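Local coordinates for attaching and effacing protein, pathogenesis factor (PDB 4E9L) that probably mediates adhesion of Escherichia coli to host surfaces as an intimin/invasin-family protein built from a row of immunoglobulin-like domains, at residues Gly107-Trp113 and Trp154-Leu160. Sequence-based numbering, arbitrary orientation.
Sequences GTVTAIW and WTAQISL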
loop_
_atom_site.group_PDB
_atom_site.type_symbol
_atom_site.label_atom_id
_atom_site.label_comp_id
_atom_site.label_asym_id
_atom_site.label_seq_id
_atom_site.Cartn_x
_atom_site.Cartn_y
_atom_site.Cartn_z
ATOM N N GLY A 107 -24.041 -12.187 14.322
ATOM C CA GLY A 107 -25.471 -12.260 14.058
ATOM C C GLY A 107 -26.011 -13.670 14.221
ATOM O O GLY A 107 -25.518 -14.484 15.025
ATOM N N THR A 108 -27.025 -13.973 13.443
ATOM C CA THR A 108 -27.649 -15.295 13.470
ATOM C C THR A 108 -27.946 -15.796 12.066
ATOM O O THR A 108 -28.090 -15.000 11.139
ATOM C CB THR A 108 -28.891 -15.282 14.412
ATOM O OG1 THR A 108 -29.383 -16.614 14.544
ATOM C CG2 THR A 108 -30.008 -14.384 13.908
ATOM N N VAL A 109 -28.052 -17.115 11.914
ATOM C CA VAL A 109 -28.388 -17.760 10.639
ATOM C C VAL A 109 -29.309 -18.953 10.949
ATOM O O VAL A 109 -29.150 -19.603 11.994
ATOM C CB VAL A 109 -27.127 -18.101 9.781
ATOM C CG1 VAL A 109 -26.182 -19.065 10.499
ATOM C CG2 VAL A 109 -27.492 -18.607 8.383
ATOM N N THR A 110 -30.319 -19.189 10.104
ATOM C CA THR A 110 -31.246 -20.289 10.381
ATOM C C THR A 110 -30.850 -21.495 9.546
ATOM O O THR A 110 -30.571 -21.337 8.371
ATOM C CB THR A 110 -32.702 -19.866 10.119
ATOM O OG1 THR A 110 -32.982 -18.690 10.887
ATOM C CG2 THR A 110 -33.712 -20.972 10.468
ATOM N N ALA A 111 -30.853 -22.694 10.145
ATOM C CA ALA A 111 -30.587 -23.944 9.428
ATOM C C ALA A 111 -31.930 -24.627 9.235
ATOM O O ALA A 111 -32.675 -24.787 10.197
ATOM C CB ALA A 111 -29.656 -24.842 10.235
ATOM N N ILE A 112 -32.236 -25.021 7.999
ATOM C CA ILE A 112 -33.472 -25.700 7.642
ATOM C C ILE A 112 -33.101 -27.028 6.985
ATOM O O ILE A 112 -32.606 -27.059 5.857
ATOM C CB ILE A 112 -34.442 -24.880 6.741
ATOM C CG1 ILE A 112 -34.618 -23.410 7.242
ATOM C CG2 ILE A 112 -35.799 -25.609 6.646
ATOM C CD1 ILE A 112 -33.800 -22.373 6.402
ATOM N N TRP A 113 -33.332 -28.107 7.708
ATOM C CA TRP A 113 -33.026 -29.450 7.253
ATOM C C TRP A 113 -34.324 -30.126 6.810
ATOM O O TRP A 113 -35.301 -30.194 7.573
ATOM C CB TRP A 113 -32.352 -30.203 8.409
ATOM C CG TRP A 113 -32.223 -31.692 8.279
ATOM C CD1 TRP A 113 -31.990 -32.424 7.143
ATOM C CD2 TRP A 113 -32.188 -32.618 9.368
ATOM N NE1 TRP A 113 -31.860 -33.759 7.461
ATOM C CE2 TRP A 113 -31.975 -33.904 8.821
ATOM C CE3 TRP A 113 -32.253 -32.476 10.766
ATOM C CZ2 TRP A 113 -31.937 -35.053 9.618
ATOM C CZ3 TRP A 113 -32.166 -33.612 11.556
ATOM C CH2 TRP A 113 -31.970 -34.880 10.982
ATOM N N TRP A 154 -36.971 -29.488 9.752
ATOM C CA TRP A 154 -36.368 -29.370 11.061
ATOM C C TRP A 154 -35.591 -28.060 11.052
ATOM O O TRP A 154 -34.841 -27.793 10.101
ATOM C CB TRP A 154 -35.428 -30.551 11.278
ATOM C CG TRP A 154 -36.142 -31.867 11.331
ATOM C CD1 TRP A 154 -36.652 -32.577 10.280
ATOM C CD2 TRP A 154 -36.403 -32.637 12.504
ATOM N NE1 TRP A 154 -37.225 -33.742 10.734
ATOM C CE2 TRP A 154 -37.049 -33.822 12.094
ATOM C CE3 TRP A 154 -36.093 -32.465 13.867
ATOM C CZ2 TRP A 154 -37.439 -34.812 13.000
ATOM C CZ3 TRP A 154 -36.471 -33.452 14.762
ATOM C CH2 TRP A 154 -37.127 -34.613 14.326
ATOM N N THR A 155 -35.800 -27.211 12.056
ATOM C CA THR A 155 -35.118 -25.905 12.044
ATOM C C THR A 155 -34.239 -25.703 13.279
ATOM O O THR A 155 -34.622 -26.124 14.366
ATOM C CB THR A 155 -36.165 -24.755 11.931
ATOM O OG1 THR A 155 -37.117 -24.915 12.961
ATOM C CG2 THR A 155 -36.909 -24.740 10.596
ATOM N N ALA A 156 -33.059 -25.073 13.114
ATOM C CA ALA A 156 -32.167 -24.730 14.231
ATOM C C ALA A 156 -31.623 -23.335 14.016
ATOM O O ALA A 156 -31.420 -22.928 12.876
ATOM C CB ALA A 156 -31.029 -25.729 14.367
ATOM N N GLN A 157 -31.405 -22.592 15.106
ATOM C CA GLN A 157 -30.867 -21.242 14.999
ATOM C C GLN A 157 -29.405 -21.272 15.370
ATOM O O GLN A 157 -29.043 -21.850 16.407
ATOM C CB GLN A 157 -31.637 -20.264 15.924
ATOM C CG GLN A 157 -33.132 -20.112 15.602
ATOM C CD GLN A 157 -33.440 -19.607 14.201
ATOM O OE1 GLN A 157 -32.661 -18.879 13.573
ATOM N NE2 GLN A 157 -34.617 -19.958 13.699
ATOM N N ILE A 158 -28.552 -20.702 14.516
ATOM C CA ILE A 158 -27.111 -20.629 14.803
ATOM C C ILE A 158 -26.735 -19.207 15.265
ATOM O O ILE A 158 -27.011 -18.250 14.547
ATOM C CB ILE A 158 -26.210 -21.133 13.625
ATOM C CG1 ILE A 158 -26.475 -22.625 13.308
ATOM C CG2 ILE A 158 -24.706 -20.934 13.959
ATOM C CD1 ILE A 158 -26.135 -23.036 11.836
ATOM N N SER A 159 -26.150 -19.065 16.461
ATOM C CA SER A 159 -25.654 -17.766 16.946
ATOM C C SER A 159 -24.205 -17.751 16.500
ATOM O O SER A 159 -23.435 -18.624 16.901
ATOM C CB SER A 159 -25.721 -17.673 18.473
ATOM O OG SER A 159 -27.056 -17.834 18.921
ATOM N N LEU A 160 -23.856 -16.823 15.610
ATOM C CA LEU A 160 -22.515 -16.750 15.034
ATOM C C LEU A 160 -21.522 -16.097 15.929
ATOM O O LEU A 160 -21.840 -15.131 16.605
ATOM C CB LEU A 160 -22.533 -16.024 13.675
ATOM C CG LEU A 160 -23.405 -16.680 12.597
ATOM C CD1 LEU A 160 -23.743 -15.691 11.513
ATOM C CD2 LEU A 160 -22.728 -17.941 12.027
#
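W113 brings the CE3-CZ3 edge of its six-membered ring to one face of the W154 indole, near its rim, with CE3 3.7 Å from W154 CB; the two planes are inclined at 35°, an oblique pairing. CG of W113 anti to the backbone N (chi1 167°) and that of W154 anti to the carbonyl carbon bring the rings alongside each other. Both bury much apolar surface, while W113 NE1 and W154 NE1 hydrogen-bond to the backbone oxygens of A178 and V123 respectively, so the buried N-H groups are satisfied. On the same face A111, opposite A156, is small enough for I158 CD1 to lie 4.3 Å from its CB, and V109 CG1 packs on I158 CB at 3.7 Å and also meets L160. These residues line the interior of an immunoglobulin-like beta-sandwich domain, where V109, I158 and L160 meet strand 165-173 of the facing sheet. The two strands are antiparallel central neighbours, joined by the hydrogen-bonded pairs V109-I158, A111-A156 and W113-W154. The other face, more exposed, is mostly polar, with I112 the exception. T110 OG1 donates to Q157 OE1 at 2.7 Å, 16° off the amide carbonyl plane, the glutamine lying alongside. T108 OG1, 2.9 Å from I158 O, approaches from above the carbonyl plane, whereas V109 N reaches the same oxygen within that plane, giving it two donors.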